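Succinyl-CoA ligase (ADP-forming) subunit alpha (Methanosaeta concilii, PDB 6HXI) is a coenzyme A-binding protein that joins a CoA-ligase region to a citrate synthase-like C-terminal region and assembles with further chains. Local coordinates at residues Arg27-Arg37 / Gly147-Ile158. Numbering follows the deposited sequence.
Sequences RMLDFDYVCKR and GAFRIGNTAGTI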
ATOM      1  N   ARG B  27      40.870   9.959   5.279  1.00 34.93           N
ATOM      2  CA  ARG B  27      42.158  10.532   5.684  1.00 34.05           C
ATOM      3  C   ARG B  27      43.158  10.450   4.542  1.00 38.66           C
ATOM      4  O   ARG B  27      43.835  11.442   4.253  1.00 37.85           O
ATOM      5  CB  ARG B  27      42.708   9.834   6.943  1.00 32.35           C
ATOM      6  CG  ARG B  27      41.927  10.198   8.189  1.00 36.73           C
ATOM      7  CD  ARG B  27      42.709   9.978   9.439  1.00 46.69           C
ATOM      8  NE  ARG B  27      42.060  10.643  10.561  1.00 48.24           N
ATOM      9  CZ  ARG B  27      41.344  10.015  11.480  1.00 61.82           C
ATOM     10  NH1 ARG B  27      40.790  10.691  12.472  1.00 47.47           N
ATOM     11  NH2 ARG B  27      41.164   8.702  11.408  1.00 55.73           N
ATOM     12  N   MET B  28      43.219   9.281   3.860  1.00 35.79           N
ATOM     13  CA  MET B  28      44.123   9.093   2.727  1.00 35.78           C
ATOM     14  C   MET B  28      43.795  10.085   1.597  1.00 37.38           C
ATOM     15  O   MET B  28      44.679  10.804   1.130  1.00 34.03           O
ATOM     16  CB  MET B  28      44.103   7.639   2.232  1.00 37.60           C
ATOM     17  CG  MET B  28      44.828   6.704   3.164  1.00 40.44           C
ATOM     18  SD  MET B  28      44.761   4.965   2.678  1.00 43.47           S
ATOM     19  CE  MET B  28      45.853   4.972   1.273  1.00 39.59           C
ATOM     20  N   LEU B  29      42.505  10.184   1.226  1.00 32.72           N
ATOM     21  CA  LEU B  29      42.043  11.085   0.176  1.00 32.73           C
ATOM     22  C   LEU B  29      42.306  12.545   0.517  1.00 38.66           C
ATOM     23  O   LEU B  29      42.708  13.317  -0.362  1.00 38.27           O
ATOM     24  CB  LEU B  29      40.550  10.867  -0.116  1.00 32.59           C
ATOM     25  CG  LEU B  29      40.198   9.521  -0.711  1.00 36.99           C
ATOM     26  CD1 LEU B  29      38.688   9.295  -0.689  1.00 36.31           C
ATOM     27  CD2 LEU B  29      40.741   9.396  -2.123  1.00 37.94           C
ATOM     28  N   ASP B  30      42.118  12.914   1.794  1.00 36.45           N
ATOM     29  CA  ASP B  30      42.338  14.277   2.264  1.00 37.30           C
ATOM     30  C   ASP B  30      43.810  14.681   2.104  1.00 41.92           C
ATOM     31  O   ASP B  30      44.098  15.811   1.718  1.00 42.79           O
ATOM     32  CB  ASP B  30      41.871  14.416   3.728  1.00 39.21           C
ATOM     33  CG  ASP B  30      40.384  14.663   3.917  1.00 51.01           C
ATOM     34  OD1 ASP B  30      39.670  14.812   2.903  1.00 51.12           O
ATOM     35  OD2 ASP B  30      39.945  14.760   5.081  1.00 59.51           O
ATOM     36  N   PHE B  31      44.724  13.748   2.370  1.00 38.88           N
ATOM     37  CA  PHE B  31      46.168  13.962   2.234  1.00 39.56           C
ATOM     38  C   PHE B  31      46.534  14.144   0.757  1.00 42.71           C
ATOM     39  O   PHE B  31      47.243  15.076   0.423  1.00 42.06           O
ATOM     40  CB  PHE B  31      46.948  12.787   2.846  1.00 40.34           C
ATOM     41  CG  PHE B  31      48.442  13.009   2.901  1.00 42.25           C
ATOM     42  CD1 PHE B  31      48.987  14.035   3.674  1.00 45.04           C
ATOM     43  CD2 PHE B  31      49.307  12.198   2.178  1.00 44.03           C
ATOM     44  CE1 PHE B  31      50.378  14.230   3.736  1.00 45.71           C
ATOM     45  CE2 PHE B  31      50.699  12.407   2.228  1.00 47.18           C
ATOM     46  CZ  PHE B  31      51.220  13.413   3.015  1.00 45.39           C
ATOM     47  N   ASP B  32      45.982  13.297  -0.121  1.00 39.63           N
ATOM     48  CA  ASP B  32      46.194  13.377  -1.556  1.00 41.14           C
ATOM     49  C   ASP B  32      45.751  14.752  -2.056  1.00 45.10           C
ATOM     50  O   ASP B  32      46.488  15.394  -2.790  1.00 45.94           O
ATOM     51  CB  ASP B  32      45.409  12.267  -2.282  1.00 42.93           C
ATOM     52  CG  ASP B  32      45.706  10.851  -1.834  1.00 57.22           C
ATOM     53  OD1 ASP B  32      46.847  10.596  -1.362  1.00 59.53           O
ATOM     54  OD2 ASP B  32      44.811   9.994  -1.966  1.00 63.04           O
ATOM     55  N   TYR B  33      44.584  15.228  -1.590  1.00 40.29           N
ATOM     56  CA  TYR B  33      44.072  16.542  -1.942  1.00 40.43           C
ATOM     57  C   TYR B  33      45.034  17.707  -1.518  1.00 47.52           C
ATOM     58  O   TYR B  33      45.387  18.522  -2.374  1.00 49.41           O
ATOM     59  CB  TYR B  33      42.656  16.744  -1.379  1.00 38.68           C
ATOM     60  CG  TYR B  33      42.047  18.047  -1.819  1.00 37.55           C
ATOM     61  CD1 TYR B  33      41.499  18.186  -3.090  1.00 40.25           C
ATOM     62  CD2 TYR B  33      42.037  19.153  -0.977  1.00 38.70           C
ATOM     63  CE1 TYR B  33      40.973  19.408  -3.521  1.00 44.49           C
ATOM     64  CE2 TYR B  33      41.507  20.372  -1.388  1.00 41.01           C
ATOM     65  CZ  TYR B  33      40.983  20.496  -2.664  1.00 51.39           C
ATOM     66  OH  TYR B  33      40.452  21.691  -3.064  1.00 57.49           O
ATOM     67  N   VAL B  34      45.442  17.769  -0.222  1.00 43.02           N
ATOM     68  CA  VAL B  34      46.324  18.819   0.308  1.00 44.79           C
ATOM     69  C   VAL B  34      47.748  18.755  -0.294  1.00 52.13           C
ATOM     70  O   VAL B  34      48.430  19.767  -0.301  1.00 54.43           O
ATOM     71  CB  VAL B  34      46.364  18.921   1.859  1.00 47.73           C
ATOM     72  CG1 VAL B  34      45.011  19.326   2.434  1.00 45.93           C
ATOM     73  CG2 VAL B  34      46.889  17.646   2.513  1.00 46.82           C
ATOM     74  N   CYS B  35      48.166  17.587  -0.829  1.00 48.44           N
ATOM     75  CA  CYS B  35      49.460  17.383  -1.491  1.00 48.52           C
ATOM     76  C   CYS B  35      49.426  17.772  -2.954  1.00 52.40           C
ATOM     77  O   CYS B  35      50.458  17.714  -3.631  1.00 50.93           O
ATOM     78  CB  CYS B  35      49.926  15.943  -1.317  1.00 47.72           C
ATOM     79  SG  CYS B  35      50.362  15.533   0.383  1.00 50.67           S
ATOM     80  N   LYS B  36      48.223  18.136  -3.447  1.00 50.61           N
ATOM     81  CA  LYS B  36      47.955  18.556  -4.823  1.00 52.56           C
ATOM     82  C   LYS B  36      48.163  17.408  -5.811  1.00 57.32           C
ATOM     83  O   LYS B  36      48.549  17.648  -6.956  1.00 60.40           O
ATOM     84  CB  LYS B  36      48.760  19.831  -5.210  1.00 56.99           C
ATOM     85  CG  LYS B  36      48.522  21.023  -4.289  1.00 75.10           C
ATOM     86  CD  LYS B  36      49.017  22.323  -4.913  1.00 91.53           C
ATOM     87  CE  LYS B  36      48.017  23.455  -4.758  1.00105.42           C
ATOM     88  NZ  LYS B  36      46.750  23.222  -5.521  1.00112.01           N
ATOM     89  N   ARG B  37      47.903  16.160  -5.369  1.00 51.08           N
ATOM     90  CA  ARG B  37      48.025  14.964  -6.197  1.00 51.10           C
ATOM     91  C   ARG B  37      47.048  15.024  -7.357  1.00 57.52           C
ATOM     92  O   ARG B  37      45.947  15.574  -7.217  1.00 56.19           O
ATOM     93  CB  ARG B  37      47.763  13.680  -5.381  1.00 47.89           C
ATOM     94  CG  ARG B  37      48.958  13.182  -4.574  1.00 57.31           C
ATOM     95  CD  ARG B  37      48.742  11.780  -4.006  1.00 57.92           C
ATOM     96  NE  ARG B  37      48.307  10.831  -5.036  1.00 57.86           N
ATOM     97  CZ  ARG B  37      48.751   9.585  -5.161  1.00 60.04           C
ATOM     98  NH1 ARG B  37      49.654   9.106  -4.311  1.00 42.36           N
ATOM     99  NH2 ARG B  37      48.312   8.817  -6.147  1.00 44.91           N
ATOM    100  N   GLY B 147      54.167  14.663   1.215  1.00 48.09           N
ATOM    101  CA  GLY B 147      53.740  15.223  -0.056  1.00 48.17           C
ATOM    102  C   GLY B 147      53.410  14.216  -1.138  1.00 52.31           C
ATOM    103  O   GLY B 147      53.152  14.627  -2.268  1.00 53.92           O
ATOM    104  N   ALA B 148      53.381  12.901  -0.825  1.00 48.33           N
ATOM    105  CA  ALA B 148      53.136  11.864  -1.836  1.00 47.90           C
ATOM    106  C   ALA B 148      52.074  10.802  -1.483  1.00 50.84           C
ATOM    107  O   ALA B 148      51.157  10.593  -2.273  1.00 50.76           O
ATOM    108  CB  ALA B 148      54.440  11.182  -2.199  1.00 49.37           C
ATOM    109  N   PHE B 149      52.211  10.110  -0.338  1.00 45.61           N
ATOM    110  CA  PHE B 149      51.290   9.032   0.046  1.00 42.91           C
ATOM    111  C   PHE B 149      51.280   8.826   1.546  1.00 43.50           C
ATOM    112  O   PHE B 149      52.324   8.938   2.192  1.00 39.24           O
ATOM    113  CB  PHE B 149      51.711   7.702  -0.648  1.00 43.86           C
ATOM    114  CG  PHE B 149      50.843   6.490  -0.401  1.00 42.25           C
ATOM    115  CD1 PHE B 149      49.733   6.234  -1.200  1.00 44.45           C
ATOM    116  CD2 PHE B 149      51.148   5.591   0.615  1.00 41.17           C
ATOM    117  CE1 PHE B 149      48.929   5.103  -0.975  1.00 44.00           C
ATOM    118  CE2 PHE B 149      50.329   4.471   0.855  1.00 43.46           C
ATOM    119  CZ  PHE B 149      49.229   4.232   0.056  1.00 41.13           C
ATOM    120  N   ARG B 150      50.110   8.442   2.084  1.00 40.31           N
ATOM    121  CA  ARG B 150      49.983   8.100   3.496  1.00 40.11           C
ATOM    122  C   ARG B 150      49.324   6.719   3.633  1.00 44.81           C
ATOM    123  O   ARG B 150      48.398   6.393   2.875  1.00 42.40           O
ATOM    124  CB  ARG B 150      49.211   9.187   4.274  1.00 39.02           C
ATOM    125  CG  ARG B 150      47.767   8.842   4.588  1.00 55.66           C
ATOM    126  CD  ARG B 150      46.935  10.037   4.974  1.00 56.76           C
ATOM    127  NE  ARG B 150      46.979  10.256   6.403  1.00 47.15           N
ATOM    128  CZ  ARG B 150      46.307  11.192   7.049  1.00 59.76           C
ATOM    129  NH1 ARG B 150      46.461  11.340   8.347  1.00 47.51           N
ATOM    130  NH2 ARG B 150      45.497  12.016   6.390  1.00 45.25           N
ATOM    131  N   ILE B 151      49.779   5.934   4.613  1.00 41.91           N
ATOM    132  CA  ILE B 151      49.161   4.634   4.899  1.00 40.91           C
ATOM    133  C   ILE B 151      48.040   4.868   5.912  1.00 42.84           C
ATOM    134  O   ILE B 151      48.333   5.242   7.054  1.00 41.80           O
ATOM    135  CB  ILE B 151      50.153   3.571   5.412  1.00 43.05           C
ATOM    136  CG1 ILE B 151      51.218   3.247   4.365  1.00 44.66           C
ATOM    137  CG2 ILE B 151      49.387   2.314   5.828  1.00 42.75           C
ATOM    138  CD1 ILE B 151      52.500   2.631   4.976  1.00 58.72           C
ATOM    139  N   GLY B 152      46.787   4.647   5.486  1.00 36.80           N
ATOM    140  CA  GLY B 152      45.602   4.764   6.335  1.00 35.98           C
ATOM    141  C   GLY B 152      45.543   5.999   7.208  1.00 41.79           C
ATOM    142  O   GLY B 152      45.523   7.130   6.716  1.00 42.57           O
ATOM    143  N   ASN B 153      45.581   5.783   8.521  1.00 39.16           N
ATOM    144  CA  ASN B 153      45.494   6.853   9.524  1.00 38.40           C
ATOM    145  C   ASN B 153      46.816   7.521   9.874  1.00 43.15           C
ATOM    146  O   ASN B 153      46.825   8.403  10.740  1.00 42.83           O
ATOM    147  CB  ASN B 153      44.854   6.316  10.789  1.00 34.63           C
ATOM    148  CG  ASN B 153      43.418   5.878  10.587  1.00 49.58           C
ATOM    149  OD1 ASN B 153      42.566   6.656  10.194  1.00 41.75           O
ATOM    150  ND2 ASN B 153      43.107   4.636  10.946  1.00 39.42           N
ATOM    151  N   THR B 154      47.932   7.124   9.233  1.00 39.67           N
ATOM    152  CA  THR B 154      49.240   7.718   9.562  1.00 39.24           C
ATOM    153  C   THR B 154      49.208   9.237   9.511  1.00 44.77           C
ATOM    154  O   THR B 154      48.821   9.813   8.489  1.00 42.39           O
ATOM    155  CB  THR B 154      50.333   7.155   8.691  1.00 38.40           C
ATOM    156  OG1 THR B 154      50.303   5.740   8.803  1.00 34.68           O
ATOM    157  CG2 THR B 154      51.713   7.683   9.067  1.00 42.27           C
ATOM    158  N   ALA B 155      49.619   9.867  10.635  1.00 43.45           N
ATOM    159  CA  ALA B 155      49.750  11.314  10.868  1.00 43.76           C
ATOM    160  C   ALA B 155      48.429  12.048  11.153  1.00 46.17           C
ATOM    161  O   ALA B 155      48.390  13.272  11.118  1.00 45.22           O
ATOM    162  CB  ALA B 155      50.521  11.995   9.748  1.00 45.25           C
ATOM    163  N   GLY B 156      47.390  11.296  11.497  1.00 43.49           N
ATOM    164  CA  GLY B 156      46.121  11.804  11.999  1.00 43.18           C
ATOM    165  C   GLY B 156      45.330  12.806  11.200  1.00 47.45           C
ATOM    166  O   GLY B 156      44.984  12.556  10.044  1.00 48.34           O
ATOM    167  N   THR B 157      44.939  13.898  11.851  1.00 43.15           N
ATOM    168  CA  THR B 157      44.073  14.926  11.251  1.00 42.79           C
ATOM    169  C   THR B 157      44.772  15.778  10.215  1.00 47.85           C
ATOM    170  O   THR B 157      45.995  15.928  10.270  1.00 47.88           O
ATOM    171  CB  THR B 157      43.422  15.798  12.348  1.00 44.37           C
ATOM    172  OG1 THR B 157      44.420  16.591  12.998  1.00 43.91           O
ATOM    173  CG2 THR B 157      42.668  14.963  13.392  1.00 39.62           C
ATOM    174  N   ILE B 158      43.990  16.411   9.312  1.00 45.00           N
ATOM    175  CA  ILE B 158      44.539  17.323   8.295  1.00 45.09           C
ATOM    176  C   ILE B 158      45.184  18.543   8.968  1.00 50.34           C
ATOM    177  O   ILE B 158      46.194  19.058   8.464  1.00 50.84           O
ATOM    178  CB  ILE B 158      43.484  17.651   7.194  1.00 47.78           C
ATOM    179  CG1 ILE B 158      43.432  16.523   6.147  1.00 47.47           C
ATOM    180  CG2 ILE B 158      43.725  18.979   6.492  1.00 51.28           C
ATOM    181  CD1 ILE B 158      44.673  16.308   5.263  1.00 48.54           C
TER
HETATM  182  O   HOH W   1      47.507   8.943   0.634  1.00 42.82           O
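Arg-27 and Met-28 lie against Gly-152 and Asn-153, and at the other end Cys-35 meets Gly-147, their CA atoms 5.0 Å apart; helix 22-34 thus runs along strand 149-150 and its flanking loops. A Schellman motif with Lys-36 at positive phi follows the last helical turn, and Arg-37 then sends NH1 to Ala-148 O (2.9 Å), nearly straight at 164° and in the guanidinium plane. Arg-150, bent at chi3 (-90°), presents one face of its guanidinium to Arg-27 CB. Arg-150 NH2 donates to Arg-27 O (2.8 Å) from above the carbonyl plane, while Phe-31 N reaches this oxygen from the other face. Arg-150 NE and NH1 both hold Thr-154 O, and NH1 also reaches Gly-156 O (2.6 Å), fixing the group's rotation. The extended Arg-27 chain brings NH2 to Asn-153 OD1 (2.8 Å), guanidinium and amide planes 72° apart. Phe-31 CB touches Arg-150 CD (3.5 Å), Met-28 CE meets Phe-149 CZ (3.7 Å), and Ile-158 CD1 meets Val-34 CG2 tip to tip. A water links Asp-32 OD1 to Arg-150 N; Ser-41 OG bonds Asp-32 OD2. With bound coenzyme A about 6 Å from the Asn-153 side chain, the contact joins the N-terminal Rossmann-like domain to the next sheet, as in succinyl-CoA ligase alpha subunits.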